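Local coordinates for diaminopimelate decarboxylase (PDB 4XG1), which probably catalyses the pyridoxal-phosphate-dependent decarboxylation of meso-diaminopimelate to L-lysine, the final step of lysine biosynthesis in a psychrophilic bacterium, at residues G10-E15 and N322-N327; E15-E20 and E398-V403; G202-E207 and V243-E248; A283-T288 and Y367-S372. All blocks are in the same frame, centred on the assembly; numbering follows the deposited sequence.

Contact 1: G10-E15 and N322-N327; sequences GRLFVE and NIIPLN
Arg11 and Asn327 bring their backbones together in a single beta bridge, CA to CA 4.6 Å, where strand 12-14 approaches the chain just beyond strand 323-325. One backbone hydrogen bond crosses, from Leu12 N to Leu326 O at 3.0 Å. Beside it the CA-H of Asn327 is directed at Gly10 O, 3.5 Å from CA to oxygen. The side chain of Leu12 carries the apolar part of the contact. Its CG stands anti to the backbone N (chi1 -176°), CB rests 3.4 Å from Leu326 O, and the methyl CD2 reaches CD1 of Ile324 at 4.4 Å. CB also meets CD1 of Leu326, whose side chain starts away from Gly10-Glu15 but bends back at its end. Asn327 OD1 accepts from Asp329 N, and the Arg11 guanidinium turns to Asp9 and Glu20 while CE1 of Phe13 lies against one of its faces, toward the rim. One bond and loosely spaced methyl groups thus join Asn322-Asn327 to strand 12-14 of the small N-terminal sheet; next door Gly10 is bonded to Thr328, and Val19, Val369 and Tyr6 fill in around Leu12, Val19 packing on Leu326 as well.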
# COMPACT_ATOMS: atom_id res chain seq x y z
N GLY B 10 -6.58 -22.22 -27.46
CA GLY B 10 -6.26 -22.54 -26.04
C GLY B 10 -5.59 -21.36 -25.30
O GLY B 10 -5.51 -21.34 -24.07
N ARG B 11 -5.12 -20.39 -26.07
CA ARG B 11 -4.29 -19.31 -25.57
C ARG B 11 -5.18 -18.15 -25.18
O ARG B 11 -6.18 -17.90 -25.84
CB ARG B 11 -3.36 -18.81 -26.67
CG ARG B 11 -2.27 -19.77 -27.13
CD ARG B 11 -1.32 -19.07 -28.10
NE ARG B 11 -2.01 -18.58 -29.31
CZ ARG B 11 -1.54 -17.65 -30.15
NH1 ARG B 11 -0.35 -17.08 -29.96
NH2 ARG B 11 -2.26 -17.30 -31.20
N LEU B 12 -4.78 -17.45 -24.11
CA LEU B 12 -5.55 -16.31 -23.60
C LEU B 12 -5.24 -15.05 -24.38
O LEU B 12 -4.09 -14.76 -24.68
CB LEU B 12 -5.28 -16.10 -22.11
CG LEU B 12 -6.09 -14.98 -21.43
CD1 LEU B 12 -7.56 -15.33 -21.30
CD2 LEU B 12 -5.49 -14.68 -20.07
N PHE B 13 -6.28 -14.31 -24.73
CA PHE B 13 -6.13 -13.15 -25.57
C PHE B 13 -6.72 -11.98 -24.86
O PHE B 13 -7.62 -12.12 -24.06
CB PHE B 13 -6.91 -13.31 -26.88
CG PHE B 13 -6.08 -13.74 -28.06
CD1 PHE B 13 -5.32 -14.93 -28.01
CD2 PHE B 13 -6.05 -12.98 -29.23
CE1 PHE B 13 -4.56 -15.33 -29.09
CE2 PHE B 13 -5.27 -13.38 -30.30
CZ PHE B 13 -4.54 -14.55 -30.24
N VAL B 14 -6.20 -10.82 -25.19
CA VAL B 14 -6.72 -9.60 -24.69
C VAL B 14 -7.03 -8.82 -25.93
O VAL B 14 -6.12 -8.46 -26.68
CB VAL B 14 -5.73 -8.83 -23.75
CG1 VAL B 14 -4.30 -8.84 -24.27
CG2 VAL B 14 -6.23 -7.40 -23.51
N GLU B 15 -8.31 -8.57 -26.15
CA GLU B 15 -8.79 -8.06 -27.42
C GLU B 15 -8.09 -8.89 -28.53
O GLU B 15 -8.09 -10.13 -28.45
CB GLU B 15 -8.56 -6.55 -27.50
CG GLU B 15 -9.31 -5.83 -26.38
CD GLU B 15 -9.31 -4.32 -26.49
OE1 GLU B 15 -8.99 -3.79 -27.59
OE2 GLU B 15 -9.62 -3.65 -25.47
N ASN B 322 -9.57 -14.22 -8.97
CA ASN B 322 -9.42 -15.44 -9.73
C ASN B 322 -8.02 -15.46 -10.36
O ASN B 322 -7.55 -14.45 -10.86
CB ASN B 322 -10.51 -15.52 -10.80
CG ASN B 322 -10.62 -16.91 -11.44
OD1 ASN B 322 -10.23 -17.92 -10.86
ND2 ASN B 322 -11.17 -16.95 -12.61
N ILE B 323 -7.38 -16.63 -10.34
CA ILE B 323 -6.05 -16.82 -10.90
C ILE B 323 -6.11 -17.97 -11.92
O ILE B 323 -6.41 -19.11 -11.55
CB ILE B 323 -5.04 -17.14 -9.82
CG1 ILE B 323 -5.04 -16.03 -8.76
CG2 ILE B 323 -3.65 -17.29 -10.42
CD1 ILE B 323 -4.08 -16.23 -7.59
N ILE B 324 -5.83 -17.65 -13.18
CA ILE B 324 -6.00 -18.56 -14.29
C ILE B 324 -4.72 -18.66 -15.14
O ILE B 324 -3.93 -17.73 -15.18
CB ILE B 324 -7.15 -18.13 -15.20
CG1 ILE B 324 -6.84 -16.82 -15.90
CG2 ILE B 324 -8.41 -18.02 -14.39
CD1 ILE B 324 -7.94 -16.36 -16.83
N PRO B 325 -4.55 -19.80 -15.86
CA PRO B 325 -3.33 -20.01 -16.62
C PRO B 325 -3.37 -19.25 -17.92
O PRO B 325 -4.42 -18.87 -18.38
CB PRO B 325 -3.33 -21.53 -16.87
CG PRO B 325 -4.77 -21.89 -16.94
CD PRO B 325 -5.47 -20.95 -15.97
N LEU B 326 -2.20 -19.03 -18.50
CA LEU B 326 -2.09 -18.31 -19.75
C LEU B 326 -2.54 -19.17 -20.93
O LEU B 326 -2.97 -18.64 -21.97
CB LEU B 326 -0.65 -17.86 -19.91
CG LEU B 326 -0.42 -16.80 -20.96
CD1 LEU B 326 -1.16 -15.52 -20.63
CD2 LEU B 326 1.07 -16.52 -21.09
N ASN B 327 -2.47 -20.49 -20.76
CA ASN B 327 -2.90 -21.46 -21.77
C ASN B 327 -3.65 -22.66 -21.17
O ASN B 327 -3.19 -23.28 -20.19
CB ASN B 327 -1.67 -21.98 -22.53
CG ASN B 327 -2.02 -22.60 -23.87
OD1 ASN B 327 -3.20 -22.74 -24.24
ND2 ASN B 327 -1.00 -22.96 -24.62

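Contact 2: E15-E20 and E398-V403; sequences EGLPVE and EKAFIV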
# COMPACT_ATOMS: atom_id res chain seq x y z
N GLU B 15 -8.31 -8.57 -26.15
CA GLU B 15 -8.79 -8.06 -27.42
C GLU B 15 -8.09 -8.89 -28.53
O GLU B 15 -8.09 -10.13 -28.45
CB GLU B 15 -8.56 -6.55 -27.50
CG GLU B 15 -9.31 -5.83 -26.38
CD GLU B 15 -9.31 -4.32 -26.49
OE1 GLU B 15 -8.99 -3.79 -27.59
OE2 GLU B 15 -9.62 -3.65 -25.47
N GLY B 16 -7.42 -8.25 -29.47
CA GLY B 16 -6.80 -8.97 -30.56
C GLY B 16 -5.45 -9.61 -30.31
O GLY B 16 -4.91 -10.26 -31.19
N LEU B 17 -4.89 -9.47 -29.11
CA LEU B 17 -3.53 -9.91 -28.88
C LEU B 17 -3.43 -11.05 -27.88
O LEU B 17 -4.13 -11.08 -26.85
CB LEU B 17 -2.70 -8.75 -28.39
CG LEU B 17 -2.30 -7.67 -29.40
CD1 LEU B 17 -1.55 -6.57 -28.65
CD2 LEU B 17 -1.43 -8.22 -30.52
N PRO B 18 -2.58 -12.01 -28.18
CA PRO B 18 -2.24 -12.97 -27.15
C PRO B 18 -1.54 -12.27 -25.97
O PRO B 18 -0.67 -11.44 -26.17
CB PRO B 18 -1.28 -13.96 -27.84
CG PRO B 18 -1.09 -13.46 -29.22
CD PRO B 18 -1.74 -12.12 -29.37
N VAL B 19 -1.90 -12.66 -24.75
CA VAL B 19 -1.32 -12.08 -23.58
C VAL B 19 0.16 -12.43 -23.53
O VAL B 19 0.95 -11.59 -23.20
CB VAL B 19 -2.08 -12.54 -22.33
CG1 VAL B 19 -1.33 -12.18 -21.06
CG2 VAL B 19 -3.47 -11.93 -22.31
N GLU B 20 0.53 -13.64 -23.89
CA GLU B 20 1.94 -14.05 -23.87
C GLU B 20 2.80 -13.10 -24.70
O GLU B 20 3.97 -12.92 -24.42
CB GLU B 20 2.11 -15.48 -24.37
CG GLU B 20 2.03 -15.66 -25.88
CD GLU B 20 2.07 -17.13 -26.32
OE1 GLU B 20 1.53 -17.45 -27.40
OE2 GLU B 20 2.64 -17.97 -25.59
N GLU B 398 -5.30 -4.65 -31.86
CA GLU B 398 -4.08 -5.43 -32.08
C GLU B 398 -2.82 -4.66 -31.71
O GLU B 398 -1.71 -5.12 -31.98
CB GLU B 398 -4.02 -5.92 -33.53
CG GLU B 398 -4.12 -7.43 -33.66
CD GLU B 398 -4.03 -7.95 -35.09
OE1 GLU B 398 -4.84 -7.49 -35.93
OE2 GLU B 398 -3.17 -8.84 -35.34
N LYS B 399 -2.99 -3.50 -31.09
CA LYS B 399 -1.89 -2.67 -30.63
C LYS B 399 -1.81 -2.56 -29.11
O LYS B 399 -2.83 -2.38 -28.44
CB LYS B 399 -2.05 -1.28 -31.21
CG LYS B 399 -1.71 -1.26 -32.69
CD LYS B 399 -2.13 0.03 -33.35
CE LYS B 399 -3.42 0.55 -32.72
NZ LYS B 399 -3.98 1.73 -33.42
N ALA B 400 -0.59 -2.73 -28.59
CA ALA B 400 -0.29 -2.64 -27.16
C ALA B 400 0.56 -1.42 -26.89
O ALA B 400 1.58 -1.25 -27.52
CB ALA B 400 0.47 -3.88 -26.72
N PHE B 401 0.12 -0.56 -25.99
CA PHE B 401 0.91 0.58 -25.63
C PHE B 401 1.30 0.58 -24.14
O PHE B 401 0.53 0.16 -23.25
CB PHE B 401 0.19 1.83 -26.07
CG PHE B 401 1.05 3.05 -26.09
CD1 PHE B 401 1.81 3.36 -27.22
CD2 PHE B 401 1.09 3.94 -25.00
CE1 PHE B 401 2.59 4.51 -27.24
CE2 PHE B 401 1.86 5.09 -25.04
CZ PHE B 401 2.61 5.37 -26.15
N ILE B 402 2.56 0.90 -23.88
CA ILE B 402 3.05 0.98 -22.52
C ILE B 402 2.57 2.28 -21.99
O ILE B 402 3.05 3.33 -22.43
CB ILE B 402 4.58 0.92 -22.45
CG1 ILE B 402 5.08 -0.48 -22.85
CG2 ILE B 402 5.03 1.19 -21.02
CD1 ILE B 402 6.58 -0.62 -22.99
N VAL B 403 1.63 2.23 -21.04
CA VAL B 403 1.06 3.44 -20.46
C VAL B 403 1.64 3.76 -19.08
O VAL B 403 1.42 4.82 -18.53
CB VAL B 403 -0.48 3.35 -20.38
CG1 VAL B 403 -1.07 3.38 -21.79
CG2 VAL B 403 -0.97 2.11 -19.64
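Gly16 and Glu398 are the points of nearest backbone approach, CA to CA 4.7 Å, and from there the two segments diverge. Leu17 carries the contact. Its CG lies anti to the carbonyl carbon (chi1 -74°), and the branched end of the side chain sits against the peptide that follows Glu398. The methyl CD2 comes to 3.4 Å from Glu398 O and CD1 to 3.6 Å from that same oxygen, so both branches of the leucine touch one carbonyl. CD1 goes on to meet CB of Ala400 at 3.9 Å. At the solvent side the CG of Glu398, at the root of an extended chain, lies 3.8 Å from Gly16 O. Val22 of helix 19-26 packs on both Leu17 and Ala400. An alanine in place of Leu17 would probably open a gap between Val22, Ala400 and the Glu398 carbonyl, leaving the Ala400 methyl without its cross-segment partner. Polar links run just outside: Glu15 OE1 accepts from Gly397 N, and Gly16 is bonded to Gly397 through the backbone. The site is the turn of the beta hairpin formed by strands 391-396 and 399-404, against which the end of the small N-terminal sheet and the start of helix 19-26 pack.

Contact 3: G202-E207 and V243-E248; sequences GSQLTE and VPYDDE. With TME (propane), chain Q; LLP ((2S)-2-amino-6-[[3-hydroxy-2-methyl-5-(phosphonooxymethyl)pyridin-4-yl]methylideneamino]hexanoic acid), chain T.
Two loops that follow strands 192-198 and 234-236 of the pyridoxal-binding TIM barrel meet here, and the side-chain amide of Gln204 joins them by gripping both backbone polar groups of Val243. Gln204 NE2 donates to Val243 O at 2.8 Å, almost straight (174°) and in the plane of both the amide and the receiving carbonyl. In return Val243 N donates to Gln204 OE1 at 3.0 Å, tilted somewhat from the plane of that carbonyl. The pair of bonds fixes the rotation of the amide and tells its oxygen from its nitrogen. A bend at chi2 (50°) sets the CD that bears these atoms, and CD and OE1 then lie at the edge of the Tyr245 ring, OE1 3.6 Å from CE2, with amide and ring planes 63° apart. An alanine at Gln204 would probably leave Val243 N and O without these partners and weaken the tie between the two loops. Thr206 CG2 touches Glu248 CB at 4.2 Å, a looser second point of contact. Glu248 OE1 tightens its own loop by accepting from Tyr245 N at 3.1 Å and Asp246 N at 2.9 Å. Next to the gripping residue, Ser203 OG bonds to OP2 of the cofactor phosphate, at a very short and therefore doubtful length. Arg277, predicted to bind substrate, donates to both Ser203 OG and Tyr245 OH. Such loops beyond the barrel strands line the cofactor site of class-II decarboxylases.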
# COMPACT_ATOMS: atom_id res chain seq x y z
N GLY B 202 -21.06 2.93 0.26
CA GLY B 202 -20.09 1.91 0.46
C GLY B 202 -19.52 1.46 -0.86
O GLY B 202 -19.74 2.09 -1.87
N SER B 203 -18.81 0.33 -0.84
CA SER B 203 -18.19 -0.19 -2.06
C SER B 203 -18.40 -1.68 -2.15
O SER B 203 -18.69 -2.34 -1.16
CB SER B 203 -16.70 0.15 -2.08
OG SER B 203 -16.17 -0.02 -3.38
N GLN B 204 -18.26 -2.19 -3.36
CA GLN B 204 -18.56 -3.60 -3.65
C GLN B 204 -19.95 -4.01 -3.12
O GLN B 204 -20.08 -5.03 -2.45
CB GLN B 204 -17.42 -4.50 -3.10
CG GLN B 204 -17.46 -5.98 -3.46
CD GLN B 204 -17.64 -6.23 -4.96
OE1 GLN B 204 -17.40 -5.36 -5.79
NE2 GLN B 204 -18.01 -7.47 -5.30
N LEU B 205 -20.96 -3.18 -3.38
CA LEU B 205 -22.32 -3.53 -3.01
C LEU B 205 -22.94 -4.36 -4.13
O LEU B 205 -22.78 -4.03 -5.30
CB LEU B 205 -23.15 -2.28 -2.73
CG LEU B 205 -22.57 -1.37 -1.65
CD1 LEU B 205 -23.50 -0.23 -1.34
CD2 LEU B 205 -22.25 -2.14 -0.37
N THR B 206 -23.60 -5.45 -3.77
CA THR B 206 -24.12 -6.44 -4.74
C THR B 206 -25.65 -6.47 -4.88
O THR B 206 -26.18 -7.39 -5.48
CB THR B 206 -23.62 -7.86 -4.39
OG1 THR B 206 -23.99 -8.17 -3.06
CG2 THR B 206 -22.05 -7.96 -4.51
N GLU B 207 -26.32 -5.46 -4.34
CA GLU B 207 -27.79 -5.32 -4.35
C GLU B 207 -28.15 -3.90 -4.80
O GLU B 207 -27.46 -2.94 -4.43
CB GLU B 207 -28.35 -5.52 -2.93
CG GLU B 207 -28.08 -6.90 -2.33
CD GLU B 207 -29.38 -7.66 -2.15
OE1 GLU B 207 -30.17 -7.30 -1.21
OE2 GLU B 207 -29.62 -8.58 -2.96
N VAL B 243 -18.85 -5.74 -8.34
CA VAL B 243 -18.55 -6.52 -9.52
C VAL B 243 -18.39 -7.97 -9.14
O VAL B 243 -18.19 -8.29 -7.97
CB VAL B 243 -17.28 -6.06 -10.25
CG1 VAL B 243 -17.40 -4.63 -10.72
CG2 VAL B 243 -16.03 -6.23 -9.38
N PRO B 244 -18.43 -8.86 -10.14
CA PRO B 244 -18.12 -10.29 -9.92
C PRO B 244 -16.63 -10.57 -9.85
O PRO B 244 -15.92 -10.40 -10.86
CB PRO B 244 -18.74 -10.99 -11.15
CG PRO B 244 -18.74 -9.95 -12.23
CD PRO B 244 -18.99 -8.63 -11.50
N TYR B 245 -16.16 -10.95 -8.66
CA TYR B 245 -14.78 -11.38 -8.44
C TYR B 245 -14.70 -12.91 -8.47
O TYR B 245 -13.83 -13.47 -9.14
CB TYR B 245 -14.25 -10.86 -7.07
CG TYR B 245 -13.86 -9.39 -7.08
CD1 TYR B 245 -12.67 -8.98 -7.69
CD2 TYR B 245 -14.68 -8.42 -6.50
CE1 TYR B 245 -12.32 -7.64 -7.72
CE2 TYR B 245 -14.32 -7.07 -6.53
CZ TYR B 245 -13.14 -6.70 -7.14
OH TYR B 245 -12.76 -5.39 -7.15
N ASP B 246 -15.56 -13.54 -7.68
CA ASP B 246 -15.67 -15.00 -7.52
C ASP B 246 -17.04 -15.43 -8.07
O ASP B 246 -17.20 -15.65 -9.27
CB ASP B 246 -15.49 -15.36 -6.04
CG ASP B 246 -15.44 -16.88 -5.77
OD1 ASP B 246 -15.60 -17.69 -6.72
OD2 ASP B 246 -15.19 -17.28 -4.61
N ASP B 247 -18.05 -15.45 -7.18
CA ASP B 247 -19.37 -16.01 -7.44
C ASP B 247 -20.51 -14.98 -7.29
O ASP B 247 -21.69 -15.32 -7.40
CB ASP B 247 -19.61 -17.21 -6.50
CG ASP B 247 -19.56 -16.82 -5.01
OD1 ASP B 247 -19.13 -15.69 -4.70
OD2 ASP B 247 -19.94 -17.65 -4.15
N GLU B 248 -20.16 -13.71 -7.11
CA GLU B 248 -21.15 -12.67 -6.84
C GLU B 248 -21.95 -12.36 -8.12
O GLU B 248 -21.44 -12.52 -9.23
CB GLU B 248 -20.47 -11.38 -6.33
CG GLU B 248 -19.67 -11.52 -5.05
CD GLU B 248 -18.16 -11.81 -5.25
OE1 GLU B 248 -17.72 -12.19 -6.35
OE2 GLU B 248 -17.41 -11.70 -4.26
C1 TME Q . -32.20 -6.06 -3.91
C2 TME Q . -31.94 -5.45 -5.29
C3 TME Q . -30.94 -6.23 -6.17
N1 LLP T . -16.91 8.06 -4.44
C2 LLP T . -16.39 8.16 -3.22
C2' LLP T . -16.65 9.40 -2.40
C3 LLP T . -15.55 7.04 -2.73
O3 LLP T . -15.02 7.08 -1.49
C4 LLP T . -15.34 5.87 -3.59
C4' LLP T . -14.54 4.68 -3.18
C5 LLP T . -15.98 5.89 -4.92
C6 LLP T . -16.72 7.01 -5.28
C5' LLP T . -15.82 4.76 -5.91
OP4 LLP T . -16.30 3.57 -5.44
P LLP T . -16.34 2.22 -6.31
OP1 LLP T . -14.95 2.14 -6.91
OP2 LLP T . -16.80 1.08 -5.38
OP3 LLP T . -17.52 2.33 -7.30
N LLP T . -9.39 -0.09 -1.81
CA LLP T . -10.76 -0.74 -1.76
CB LLP T . -11.80 0.11 -2.46
CG LLP T . -12.63 1.03 -1.58
CD LLP T . -12.70 2.44 -2.12
CE LLP T . -13.72 3.26 -1.31
NZ LLP T . -14.08 4.61 -1.80
C LLP T . -10.69 -2.05 -2.51
O LLP T . -9.69 -2.39 -3.12
OXT LLP T . -11.63 -2.82 -2.56

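Contact 4: A283-T288 and Y367-S372; sequences AGVLVT and YLVIRS
Leu286 pairs with Ile370, and Thr288 with Leu368, as antiparallel hydrogen-bonded pairs. Leu286 N donates to Ile370 O at 2.9 Å, and Ile370 N donates back to Leu286 O at 2.8 Å. Thr288 N likewise meets Leu368 O at 2.9 Å, and Leu368 N meets Thr288 O at 2.8 Å. Between them Val287 faces Val369 as a non-hydrogen-bonded pair, CA to CA 4.5 Å. On the face of Leu286, Thr288, Leu368 and Ile370, the side chains of Leu286 and Ile370 lie side by side and point the same way, CD2 to CD1 3.9 Å, while Thr288 CG2 also meets that Ile370 methyl. On the other face Val285 and Val369 meet diagonally across the strands, Val285 CB 3.7 Å from Val369 CG1, the latter methyl placed anti to the backbone N (chi1 164°). Tyr367 turns its ring edge to Thr288 O, in plane. At the far end the bond from Ser372 N to Gly284 O is weak, but a water bridges the same two atoms, accepting from the nitrogen and giving to the oxygen 2.9 Å away. Further out, Asp305 holds Thr288 OG1, Asn282 bonds to Ser372 OG, and Asp2 pairs with Arg371. Ile32 of strand 30-34 packs on Val285 and Val287, and Ile324 of strand 323-325 covers Val369. Strands 284-294 and 367-371 are thus neighbours in the mixed beta sheet that accompanies the TIM barrel in this decarboxylase family.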
# COMPACT_ATOMS: atom_id res chain seq x y z
N ALA B 283 -11.68 -4.66 -16.32
CA ALA B 283 -10.94 -4.11 -17.47
C ALA B 283 -9.42 -4.30 -17.38
O ALA B 283 -8.72 -3.86 -18.30
CB ALA B 283 -11.24 -2.64 -17.67
N GLY B 284 -8.92 -4.98 -16.34
CA GLY B 284 -7.50 -5.24 -16.22
C GLY B 284 -7.14 -6.55 -15.55
O GLY B 284 -7.89 -7.07 -14.74
N VAL B 285 -5.97 -7.07 -15.90
CA VAL B 285 -5.41 -8.19 -15.22
C VAL B 285 -3.98 -7.91 -14.81
O VAL B 285 -3.36 -6.94 -15.28
CB VAL B 285 -5.43 -9.45 -16.12
CG1 VAL B 285 -6.86 -9.75 -16.52
CG2 VAL B 285 -4.58 -9.26 -17.36
N LEU B 286 -3.45 -8.79 -13.96
CA LEU B 286 -2.05 -8.73 -13.59
C LEU B 286 -1.40 -10.05 -13.93
O LEU B 286 -1.81 -11.11 -13.45
CB LEU B 286 -1.91 -8.49 -12.10
CG LEU B 286 -0.48 -8.54 -11.50
CD1 LEU B 286 0.41 -7.50 -12.14
CD2 LEU B 286 -0.51 -8.35 -10.00
N VAL B 287 -0.36 -9.98 -14.76
CA VAL B 287 0.31 -11.19 -15.24
C VAL B 287 1.59 -11.38 -14.47
O VAL B 287 2.32 -10.41 -14.22
CB VAL B 287 0.69 -11.06 -16.72
CG1 VAL B 287 1.20 -12.39 -17.23
CG2 VAL B 287 -0.51 -10.58 -17.52
N THR B 288 1.87 -12.63 -14.09
CA THR B 288 3.03 -12.91 -13.30
C THR B 288 3.61 -14.25 -13.70
O THR B 288 2.92 -15.11 -14.22
CB THR B 288 2.67 -12.89 -11.81
OG1 THR B 288 3.83 -13.17 -11.02
CG2 THR B 288 1.60 -13.90 -11.51
N TYR B 367 3.35 -18.60 -16.93
CA TYR B 367 2.71 -17.35 -16.63
C TYR B 367 1.28 -17.54 -16.09
O TYR B 367 0.51 -18.33 -16.63
CB TYR B 367 2.63 -16.49 -17.88
CG TYR B 367 3.94 -15.96 -18.31
CD1 TYR B 367 4.66 -15.10 -17.50
CD2 TYR B 367 4.47 -16.28 -19.55
CE1 TYR B 367 5.88 -14.59 -17.89
CE2 TYR B 367 5.69 -15.77 -19.95
CZ TYR B 367 6.40 -14.92 -19.10
OH TYR B 367 7.61 -14.40 -19.48
N LEU B 368 0.93 -16.83 -15.03
CA LEU B 368 -0.44 -16.80 -14.50
C LEU B 368 -1.03 -15.41 -14.60
O LEU B 368 -0.33 -14.43 -14.63
CB LEU B 368 -0.46 -17.22 -13.06
CG LEU B 368 -0.03 -18.65 -12.78
CD1 LEU B 368 0.05 -18.93 -11.31
CD2 LEU B 368 -1.05 -19.57 -13.43
N VAL B 369 -2.34 -15.36 -14.67
CA VAL B 369 -3.08 -14.13 -14.88
C VAL B 369 -4.00 -14.02 -13.68
O VAL B 369 -4.74 -14.94 -13.38
CB VAL B 369 -3.89 -14.19 -16.18
CG1 VAL B 369 -4.95 -13.12 -16.24
CG2 VAL B 369 -2.97 -14.08 -17.38
N ILE B 370 -3.93 -12.88 -13.00
CA ILE B 370 -4.79 -12.58 -11.86
C ILE B 370 -5.83 -11.66 -12.40
O ILE B 370 -5.50 -10.58 -12.91
CB ILE B 370 -4.00 -11.88 -10.76
CG1 ILE B 370 -2.82 -12.77 -10.41
CG2 ILE B 370 -4.84 -11.66 -9.53
CD1 ILE B 370 -1.70 -12.02 -9.77
N ARG B 371 -7.08 -12.10 -12.30
CA ARG B 371 -8.14 -11.32 -12.90
C ARG B 371 -8.67 -10.26 -11.96
O ARG B 371 -8.48 -10.34 -10.76
CB ARG B 371 -9.25 -12.24 -13.35
CG ARG B 371 -8.88 -13.06 -14.58
CD ARG B 371 -10.07 -13.75 -15.24
NE ARG B 371 -11.32 -13.00 -15.09
CZ ARG B 371 -11.76 -12.02 -15.90
NH1 ARG B 371 -11.06 -11.64 -16.97
NH2 ARG B 371 -12.92 -11.40 -15.60
N SER B 372 -9.33 -9.27 -12.53
CA SER B 372 -10.10 -8.30 -11.79
C SER B 372 -9.24 -7.37 -11.00
O SER B 372 -9.55 -7.04 -9.85
CB SER B 372 -11.10 -8.99 -10.85
OG SER B 372 -11.76 -10.06 -11.50
O HOH W 1 -10.06 -8.86 -15.23

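Contact 4 is the buried one, a regular stretch of sheet with paired backbone bonds and mostly apolar side chains on both faces. Contact 1 adjoins it through strand 323-325, the neighbour of 367-371, but is only partly buried and has a lone bond. Contact 2 lies at the surface and depends on packing alone between its segments; it shares Glu15 with contact 1 and follows it along the small N-terminal sheet, with Val19 reaching both Leu326 and Val287. Contact 3, partly buried like contact 1, belongs to the barrel, where an amide rather than a sheet joins two loops beside the cofactor; Tyr245 packing on Ser372 connects it to the end of contact 4.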